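Local coordinates for protein sulfoquinovosidase (Escherichia coli, PDB 5AEG) that hydrolyses sulfoquinovosyl diacylglycerides and simpler sulfoquinovosides to release sulfoquinovose, feeding bacterial sulfoglycolysis, at residues A[141-149]-A[202-213]; A[130-139]-A[485-496]. One frame throughout, in Å; residues are numbered along the deposited sequence.

How the contacts relate
Following the chain from the N terminus, strand 129-133 and the loop after it come first and supply 130-139, one side of contact 2. Residues 141-149 follow almost at once and supply one side of contact 1. That contact closes a loop of 52 residues when strand 203-206 returns antiparallel to strand 145-148. Contact 2 closes a loop of 345 residues, when helix 486-495 reaches 130-139. Contact 1 is therefore nested inside the loop that contact 2 closes. It pairs strands within the N-terminal beta domain, while contact 2 ties that domain to the TIM barrel. The two touch directly: Leu141 packs on Gly131 and Cys132, Phe146 on Gln135, and Lys144 on Tyr138.

Contact 1: A[141-149]-A[202-213]; sequences LRGKPFPLW and YMNFDFSAPEYH
Leu141 lays CB near CD2 of Phe207, and the two side chains run side by side. Leu141 also starts a type II turn that ends at Lys144. Arg142 CG lies anti to the backbone N (chi1 -155°), and a bend at chi2 brings NH2 to two carbonyls, Ala209 O at 2.8 Å and Pro210 O at 2.9 Å. Both bonds are bent. His213 CE1 lies over one guanidinium face, with the two planes nearly perpendicular. A water links Arg142 NE, Ala209 O and His213 ND1. Gln124 and Asp127 take NH1 through their backbone oxygens, so the guanidinium ties residues 209-210 to the chain at 124-127. Gly143 N gives a nearly straight bond to Phe207 O (2.9 Å), and Lys144 O accepts from Phe207 N. Pro145 sets CB 3.6 Å from Asp206 OD1, an oxygen held by Ser208 OG and, in an Asx turn, Ser208 N. Phe146 exchanges two backbone bonds with Phe205. Pro147 puts CB against Tyr202 OH and CG beside Asn204 ND2. Leu148 N bonds to Met203 O, and Leu148 CD1 sits over the centre of the Phe205 ring, 3.6 Å from the centroid, a CH-pi contact. Trp149 brings CE3 to the edge of the Tyr202 ring. This is an antiparallel strand pair in the N-terminal galactose mutarotase-like domain of family GH31, with the Trp149 side chain about 8 Å from that of Glu408, an active-site residue by similarity.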
# COMPACT_ATOMS: atom_id res chain seq x y z
N LEU A 141 -3.28 -2.91 -15.20
CA LEU A 141 -4.71 -2.73 -14.96
C LEU A 141 -5.59 -2.70 -16.21
O LEU A 141 -6.86 -2.68 -16.17
CB LEU A 141 -4.90 -1.40 -14.21
CG LEU A 141 -4.09 -1.17 -12.94
CD1 LEU A 141 -4.36 0.15 -12.28
CD2 LEU A 141 -4.28 -2.27 -11.96
N ARG A 142 -4.96 -2.71 -17.37
CA ARG A 142 -5.76 -2.67 -18.65
C ARG A 142 -6.72 -3.78 -18.86
O ARG A 142 -6.41 -4.91 -18.59
CB ARG A 142 -4.83 -2.51 -19.89
CG ARG A 142 -5.57 -1.86 -21.07
CD ARG A 142 -5.63 -0.36 -20.94
NE ARG A 142 -6.52 0.29 -21.87
CZ ARG A 142 -6.19 0.56 -23.14
NH1 ARG A 142 -5.00 0.21 -23.61
NH2 ARG A 142 -7.07 1.21 -23.92
N GLY A 143 -7.94 -3.46 -19.28
CA GLY A 143 -8.95 -4.46 -19.43
C GLY A 143 -10.03 -4.44 -18.34
O GLY A 143 -11.05 -5.06 -18.51
N LYS A 144 -9.84 -3.68 -17.27
CA LYS A 144 -10.76 -3.75 -16.14
C LYS A 144 -11.01 -2.39 -15.55
O LYS A 144 -10.15 -1.48 -15.65
CB LYS A 144 -10.13 -4.60 -15.00
CG LYS A 144 -9.86 -6.05 -15.32
CD LYS A 144 -11.16 -6.83 -15.37
CE LYS A 144 -11.42 -7.66 -14.11
NZ LYS A 144 -12.58 -8.58 -14.31
N PRO A 145 -12.14 -2.27 -14.81
CA PRO A 145 -12.41 -1.11 -14.01
C PRO A 145 -11.98 -1.27 -12.56
O PRO A 145 -12.02 -2.36 -12.01
CB PRO A 145 -13.94 -0.94 -14.17
CG PRO A 145 -14.43 -2.40 -14.17
CD PRO A 145 -13.34 -3.12 -14.94
N PHE A 146 -11.57 -0.17 -11.97
CA PHE A 146 -11.11 -0.11 -10.58
C PHE A 146 -11.80 1.00 -9.83
O PHE A 146 -11.37 2.18 -9.84
CB PHE A 146 -9.58 0.01 -10.47
CG PHE A 146 -8.88 -1.21 -11.03
CD1 PHE A 146 -8.68 -1.30 -12.40
CD2 PHE A 146 -8.46 -2.24 -10.20
CE1 PHE A 146 -8.10 -2.41 -12.95
CE2 PHE A 146 -7.90 -3.38 -10.76
CZ PHE A 146 -7.74 -3.48 -12.13
N PRO A 147 -12.85 0.62 -9.10
CA PRO A 147 -13.29 1.51 -8.04
C PRO A 147 -12.12 1.79 -7.07
O PRO A 147 -11.36 0.87 -6.67
CB PRO A 147 -14.36 0.66 -7.31
CG PRO A 147 -14.89 -0.25 -8.40
CD PRO A 147 -13.58 -0.64 -9.08
N LEU A 148 -12.07 3.03 -6.64
CA LEU A 148 -11.05 3.57 -5.76
C LEU A 148 -11.68 4.08 -4.45
O LEU A 148 -12.03 5.30 -4.29
CB LEU A 148 -10.31 4.72 -6.44
CG LEU A 148 -9.60 4.25 -7.75
CD1 LEU A 148 -9.03 5.47 -8.48
CD2 LEU A 148 -8.50 3.17 -7.55
N TRP A 149 -11.76 3.18 -3.48
CA TRP A 149 -12.40 3.46 -2.22
C TRP A 149 -11.70 2.64 -1.15
O TRP A 149 -11.71 1.41 -1.25
CB TRP A 149 -13.83 3.10 -2.38
CG TRP A 149 -14.63 3.37 -1.13
CD1 TRP A 149 -14.99 2.46 -0.15
CD2 TRP A 149 -15.13 4.63 -0.69
NE1 TRP A 149 -15.70 3.09 0.85
CE2 TRP A 149 -15.80 4.42 0.56
CE3 TRP A 149 -15.12 5.92 -1.24
CZ2 TRP A 149 -16.46 5.45 1.23
CZ3 TRP A 149 -15.79 6.96 -0.56
CH2 TRP A 149 -16.43 6.71 0.66
N TYR A 202 -15.17 9.25 -3.85
CA TYR A 202 -15.28 8.01 -4.61
C TYR A 202 -14.91 8.26 -6.05
O TYR A 202 -15.37 9.27 -6.63
CB TYR A 202 -16.67 7.45 -4.53
CG TYR A 202 -16.84 6.17 -5.31
CD1 TYR A 202 -17.14 6.20 -6.65
CD2 TYR A 202 -16.55 4.88 -4.72
CE1 TYR A 202 -17.30 5.06 -7.38
CE2 TYR A 202 -16.71 3.72 -5.48
CZ TYR A 202 -17.07 3.81 -6.80
OH TYR A 202 -17.26 2.67 -7.50
N MET A 203 -14.11 7.37 -6.65
CA MET A 203 -13.82 7.42 -8.10
C MET A 203 -13.78 6.01 -8.60
O MET A 203 -13.62 5.10 -7.83
CB MET A 203 -12.46 8.12 -8.32
CG MET A 203 -12.49 9.59 -8.04
SD MET A 203 -10.90 10.41 -8.40
CE MET A 203 -10.39 10.69 -6.79
N ASN A 204 -13.96 5.84 -9.89
CA ASN A 204 -13.85 4.61 -10.55
C ASN A 204 -13.05 4.86 -11.82
O ASN A 204 -13.47 5.64 -12.69
CB ASN A 204 -15.23 4.05 -10.93
CG ASN A 204 -15.12 2.65 -11.53
OD1 ASN A 204 -14.18 2.33 -12.21
ND2 ASN A 204 -16.10 1.84 -11.32
N PHE A 205 -11.92 4.21 -11.93
CA PHE A 205 -11.01 4.35 -13.11
C PHE A 205 -11.18 3.18 -13.99
O PHE A 205 -10.83 2.05 -13.60
CB PHE A 205 -9.55 4.55 -12.66
CG PHE A 205 -9.16 5.93 -12.19
CD1 PHE A 205 -10.09 6.88 -11.76
CD2 PHE A 205 -7.82 6.23 -12.04
CE1 PHE A 205 -9.67 8.09 -11.29
CE2 PHE A 205 -7.40 7.50 -11.63
CZ PHE A 205 -8.32 8.42 -11.22
N ASP A 206 -11.77 3.37 -15.20
CA ASP A 206 -12.15 2.26 -16.03
C ASP A 206 -11.15 2.18 -17.19
O ASP A 206 -11.06 3.05 -18.07
CB ASP A 206 -13.59 2.41 -16.49
CG ASP A 206 -14.05 1.26 -17.34
OD1 ASP A 206 -13.32 0.26 -17.54
OD2 ASP A 206 -15.19 1.28 -17.76
N PHE A 207 -10.35 1.12 -17.18
CA PHE A 207 -9.32 0.90 -18.18
C PHE A 207 -9.70 -0.20 -19.17
O PHE A 207 -8.82 -0.78 -19.81
CB PHE A 207 -7.96 0.61 -17.46
CG PHE A 207 -7.50 1.71 -16.57
CD1 PHE A 207 -7.16 2.95 -17.08
CD2 PHE A 207 -7.41 1.52 -15.20
CE1 PHE A 207 -6.70 3.93 -16.26
CE2 PHE A 207 -7.02 2.50 -14.37
CZ PHE A 207 -6.65 3.72 -14.90
N SER A 208 -10.98 -0.43 -19.35
CA SER A 208 -11.53 -1.55 -20.14
C SER A 208 -11.55 -1.27 -21.64
O SER A 208 -11.41 -2.18 -22.48
CB SER A 208 -13.00 -1.81 -19.75
OG SER A 208 -12.94 -2.32 -18.46
N ALA A 209 -11.78 -0.01 -22.00
CA ALA A 209 -12.12 0.25 -23.43
C ALA A 209 -10.83 0.45 -24.22
O ALA A 209 -9.89 1.19 -23.77
CB ALA A 209 -13.07 1.45 -23.56
N PRO A 210 -10.75 -0.19 -25.42
CA PRO A 210 -9.50 -0.06 -26.19
C PRO A 210 -9.10 1.34 -26.57
O PRO A 210 -7.89 1.63 -26.62
CB PRO A 210 -9.72 -0.99 -27.42
CG PRO A 210 -10.79 -1.90 -27.01
CD PRO A 210 -11.66 -1.18 -25.99
N GLU A 211 -10.07 2.24 -26.81
CA GLU A 211 -9.75 3.64 -27.28
C GLU A 211 -9.78 4.77 -26.27
O GLU A 211 -9.46 5.90 -26.56
CB GLU A 211 -10.66 4.02 -28.49
CG GLU A 211 -10.57 3.05 -29.69
CD GLU A 211 -9.20 3.08 -30.42
OE1 GLU A 211 -8.45 4.08 -30.31
OE2 GLU A 211 -8.82 2.05 -31.07
N TYR A 212 -10.15 4.48 -25.02
CA TYR A 212 -10.18 5.52 -24.06
C TYR A 212 -10.19 4.93 -22.61
O TYR A 212 -10.64 3.84 -22.37
CB TYR A 212 -11.42 6.45 -24.26
CG TYR A 212 -12.70 5.70 -24.18
CD1 TYR A 212 -13.32 5.49 -22.92
CD2 TYR A 212 -13.30 5.15 -25.32
CE1 TYR A 212 -14.46 4.76 -22.82
CE2 TYR A 212 -14.49 4.41 -25.23
CZ TYR A 212 -15.06 4.25 -23.95
OH TYR A 212 -16.16 3.56 -23.72
N HIS A 213 -9.68 5.73 -21.72
CA HIS A 213 -9.84 5.47 -20.26
C HIS A 213 -11.02 6.32 -19.79
O HIS A 213 -11.15 7.47 -20.23
CB HIS A 213 -8.61 5.94 -19.54
CG HIS A 213 -7.34 5.36 -20.09
ND1 HIS A 213 -7.23 4.06 -20.52
CD2 HIS A 213 -6.14 5.93 -20.31
CE1 HIS A 213 -6.01 3.85 -20.95
NE2 HIS A 213 -5.33 4.97 -20.85
O HOH W 1 -8.76 1.83 -21.24

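Contact 2: A[130-139]-A[485-496]; sequences YGCGEQFSYF and SVVPAALSLAMT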
# COMPACT_ATOMS: atom_id res chain seq x y z
N TYR A 130 -0.47 1.05 -15.11
CA TYR A 130 0.03 0.59 -13.82
C TYR A 130 -0.28 1.63 -12.75
O TYR A 130 -0.45 2.84 -13.03
CB TYR A 130 1.55 0.37 -13.89
CG TYR A 130 1.93 -0.53 -14.96
CD1 TYR A 130 1.85 -1.90 -14.83
CD2 TYR A 130 2.35 -0.01 -16.19
CE1 TYR A 130 2.14 -2.75 -15.90
CE2 TYR A 130 2.67 -0.83 -17.25
CZ TYR A 130 2.54 -2.20 -17.13
OH TYR A 130 2.84 -3.05 -18.13
N GLY A 131 -0.34 1.13 -11.53
CA GLY A 131 -0.50 1.98 -10.38
C GLY A 131 -1.84 1.83 -9.71
O GLY A 131 -2.31 0.72 -9.40
N CYS A 132 -2.47 2.95 -9.48
CA CYS A 132 -3.71 3.07 -8.73
C CYS A 132 -3.55 2.63 -7.30
O CYS A 132 -4.54 2.18 -6.67
CB CYS A 132 -4.92 2.44 -9.39
SG CYS A 132 -5.62 3.31 -10.84
N GLY A 133 -2.38 2.88 -6.73
CA GLY A 133 -2.07 2.54 -5.34
C GLY A 133 -1.58 1.12 -5.23
O GLY A 133 -0.72 0.68 -6.03
N GLU A 134 -2.10 0.39 -4.24
CA GLU A 134 -1.67 -0.99 -3.96
C GLU A 134 -2.77 -1.92 -4.45
O GLU A 134 -3.85 -2.02 -3.84
CB GLU A 134 -1.37 -1.17 -2.47
CG GLU A 134 -0.68 -2.53 -2.10
CD GLU A 134 -0.36 -2.59 -0.65
OE1 GLU A 134 -0.93 -1.71 0.09
OE2 GLU A 134 0.53 -3.37 -0.25
N GLN A 135 -2.48 -2.62 -5.53
CA GLN A 135 -3.31 -3.53 -6.22
C GLN A 135 -2.81 -4.97 -6.06
O GLN A 135 -1.64 -5.24 -6.24
CB GLN A 135 -3.42 -3.13 -7.68
CG GLN A 135 -4.13 -1.77 -7.86
CD GLN A 135 -5.59 -1.80 -7.40
OE1 GLN A 135 -6.27 -2.87 -7.39
NE2 GLN A 135 -6.13 -0.63 -7.12
N PHE A 136 -3.70 -5.84 -5.63
CA PHE A 136 -3.27 -7.19 -5.25
C PHE A 136 -3.61 -8.30 -6.24
O PHE A 136 -3.06 -9.39 -6.11
CB PHE A 136 -3.90 -7.51 -3.87
CG PHE A 136 -3.32 -6.77 -2.71
CD1 PHE A 136 -3.84 -5.52 -2.35
CD2 PHE A 136 -2.35 -7.35 -1.89
CE1 PHE A 136 -3.35 -4.83 -1.28
CE2 PHE A 136 -1.88 -6.69 -0.81
CZ PHE A 136 -2.37 -5.41 -0.51
N SER A 137 -4.57 -8.10 -7.16
CA SER A 137 -4.90 -9.08 -8.17
C SER A 137 -4.39 -8.78 -9.58
O SER A 137 -4.26 -9.69 -10.42
CB SER A 137 -6.44 -9.24 -8.29
OG SER A 137 -7.01 -9.74 -7.08
N TYR A 138 -4.11 -7.51 -9.86
CA TYR A 138 -3.67 -7.04 -11.17
C TYR A 138 -2.50 -6.11 -10.94
O TYR A 138 -2.50 -5.35 -9.94
CB TYR A 138 -4.79 -6.30 -11.90
CG TYR A 138 -5.86 -7.26 -12.36
CD1 TYR A 138 -5.64 -8.13 -13.43
CD2 TYR A 138 -7.07 -7.39 -11.65
CE1 TYR A 138 -6.60 -9.10 -13.79
CE2 TYR A 138 -8.04 -8.29 -12.03
CZ TYR A 138 -7.82 -9.14 -13.08
OH TYR A 138 -8.82 -10.01 -13.39
N PHE A 139 -1.49 -6.17 -11.83
CA PHE A 139 -0.49 -5.11 -11.84
C PHE A 139 -0.82 -4.27 -13.05
O PHE A 139 -1.20 -3.08 -12.91
CB PHE A 139 0.95 -5.68 -11.83
CG PHE A 139 2.03 -4.64 -11.99
CD1 PHE A 139 1.96 -3.38 -11.36
CD2 PHE A 139 3.14 -4.93 -12.81
CE1 PHE A 139 2.94 -2.40 -11.56
CE2 PHE A 139 4.13 -3.98 -12.99
CZ PHE A 139 4.05 -2.72 -12.34
N SER A 485 0.05 -12.63 -4.09
CA SER A 485 -0.63 -11.36 -4.20
C SER A 485 0.25 -10.19 -3.69
O SER A 485 0.00 -8.99 -4.00
CB SER A 485 -2.02 -11.47 -3.47
OG SER A 485 -1.82 -11.45 -2.06
N VAL A 486 1.27 -10.51 -2.87
CA VAL A 486 2.17 -9.49 -2.37
C VAL A 486 3.00 -8.82 -3.52
O VAL A 486 3.38 -7.64 -3.43
CB VAL A 486 3.12 -10.06 -1.27
CG1 VAL A 486 4.07 -9.00 -0.79
CG2 VAL A 486 2.29 -10.68 -0.09
N VAL A 487 3.32 -9.61 -4.55
CA VAL A 487 4.13 -9.05 -5.64
C VAL A 487 3.46 -7.95 -6.49
O VAL A 487 3.99 -6.88 -6.58
CB VAL A 487 4.75 -10.14 -6.52
CG1 VAL A 487 5.75 -9.53 -7.49
CG2 VAL A 487 5.49 -11.18 -5.65
N PRO A 488 2.23 -8.16 -7.01
CA PRO A 488 1.53 -7.02 -7.60
C PRO A 488 1.30 -5.89 -6.63
O PRO A 488 1.38 -4.73 -7.04
CB PRO A 488 0.23 -7.59 -8.16
CG PRO A 488 0.11 -8.96 -7.61
CD PRO A 488 1.51 -9.41 -7.19
N ALA A 489 1.14 -6.18 -5.33
CA ALA A 489 1.02 -5.12 -4.33
C ALA A 489 2.27 -4.25 -4.26
O ALA A 489 2.21 -3.00 -4.23
CB ALA A 489 0.64 -5.76 -3.00
N ALA A 490 3.45 -4.88 -4.24
CA ALA A 490 4.70 -4.12 -4.26
C ALA A 490 4.88 -3.29 -5.55
O ALA A 490 5.31 -2.15 -5.50
CB ALA A 490 5.88 -5.05 -4.16
N LEU A 491 4.57 -3.90 -6.68
CA LEU A 491 4.87 -3.33 -7.98
C LEU A 491 3.91 -2.20 -8.30
O LEU A 491 4.33 -1.16 -8.83
CB LEU A 491 4.80 -4.33 -9.08
CG LEU A 491 5.86 -5.46 -8.99
CD1 LEU A 491 5.66 -6.44 -10.11
CD2 LEU A 491 7.29 -4.91 -8.97
N SER A 492 2.63 -2.40 -8.01
CA SER A 492 1.64 -1.31 -8.14
C SER A 492 2.03 -0.11 -7.31
O SER A 492 2.03 1.06 -7.77
CB SER A 492 0.26 -1.86 -7.79
OG SER A 492 0.23 -2.38 -6.47
N LEU A 493 2.40 -0.35 -6.05
CA LEU A 493 2.87 0.76 -5.21
C LEU A 493 4.13 1.44 -5.71
O LEU A 493 4.22 2.69 -5.70
CB LEU A 493 3.07 0.34 -3.74
CG LEU A 493 1.76 0.34 -2.97
CD1 LEU A 493 1.91 -0.21 -1.59
CD2 LEU A 493 1.17 1.78 -2.87
N ALA A 494 5.05 0.65 -6.20
CA ALA A 494 6.24 1.20 -6.81
C ALA A 494 5.97 2.23 -7.94
O ALA A 494 6.61 3.30 -7.99
CB ALA A 494 7.13 0.06 -7.27
N MET A 495 4.99 1.91 -8.78
CA MET A 495 4.52 2.73 -9.88
C MET A 495 3.59 3.86 -9.43
O MET A 495 3.26 4.74 -10.22
CB MET A 495 3.77 1.87 -10.90
CG MET A 495 4.64 0.84 -11.59
SD MET A 495 6.15 1.52 -12.35
CE MET A 495 5.36 2.34 -13.72
N THR A 496 3.23 3.89 -8.14
CA THR A 496 2.46 4.98 -7.54
C THR A 496 3.36 5.75 -6.58
O THR A 496 2.92 6.51 -5.69
CB THR A 496 1.21 4.41 -6.77
OG1 THR A 496 0.51 3.47 -7.58
CG2 THR A 496 0.24 5.54 -6.49
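Phe139 lies with one ring face on Leu491. Leu491 CB stands 3.6 Å from the ring centroid, almost on the normal, which makes a CH-pi contact. Phe139 CG is anti to the backbone N (chi1 174°), which carries the ring over the helix, between Leu491 and Tyr130, whose CD1 covers the opposite face. Met495 CG meets the ring edge in plane, 3.7 Å from Phe139 CE1. Met495 CG also touches Tyr130 CB. A leucine in place of Phe139 would probably leave Leu491 CB and Tyr130 CD1 without the flat surface between them and open a gap beside Met495. Phe136 turns a face to Ala489; Ala489 CB lies 3.5 Å from Phe136 CE2, over the face but offset toward the rim. Glu134 reaches out extended and crosses Leu493 at a slant, with Leu493 CD1 3.4 Å from Glu134 CD; Glu134 OE2 is hydrogen-bonded to His501. Two hydroxyls grip the backbone. Ser492 OG, between the backbone N and the carbonyl carbon (chi1 59°), accepts an almost straight bond from Gln135 N, 2.9 Å long. Thr496 OG1 accepts from Gly133 N at 3.1 Å and donates to Ser492 O. Gly131 CA lies 3.3 Å from Thr496 OG1; its backbone shape would press a side chain against the Tyr130 carbonyl. The face of helix 486-495 holding Pro488, Ala489, Leu491, Ser492 and Met495 meets the end of strand 129-133 and the loop after it. Val486 and Ala490, on the far side, and Leu493, at the flank, touch strand 501-505 of the barrel, and Val486 and Val487 touch helix 518-528.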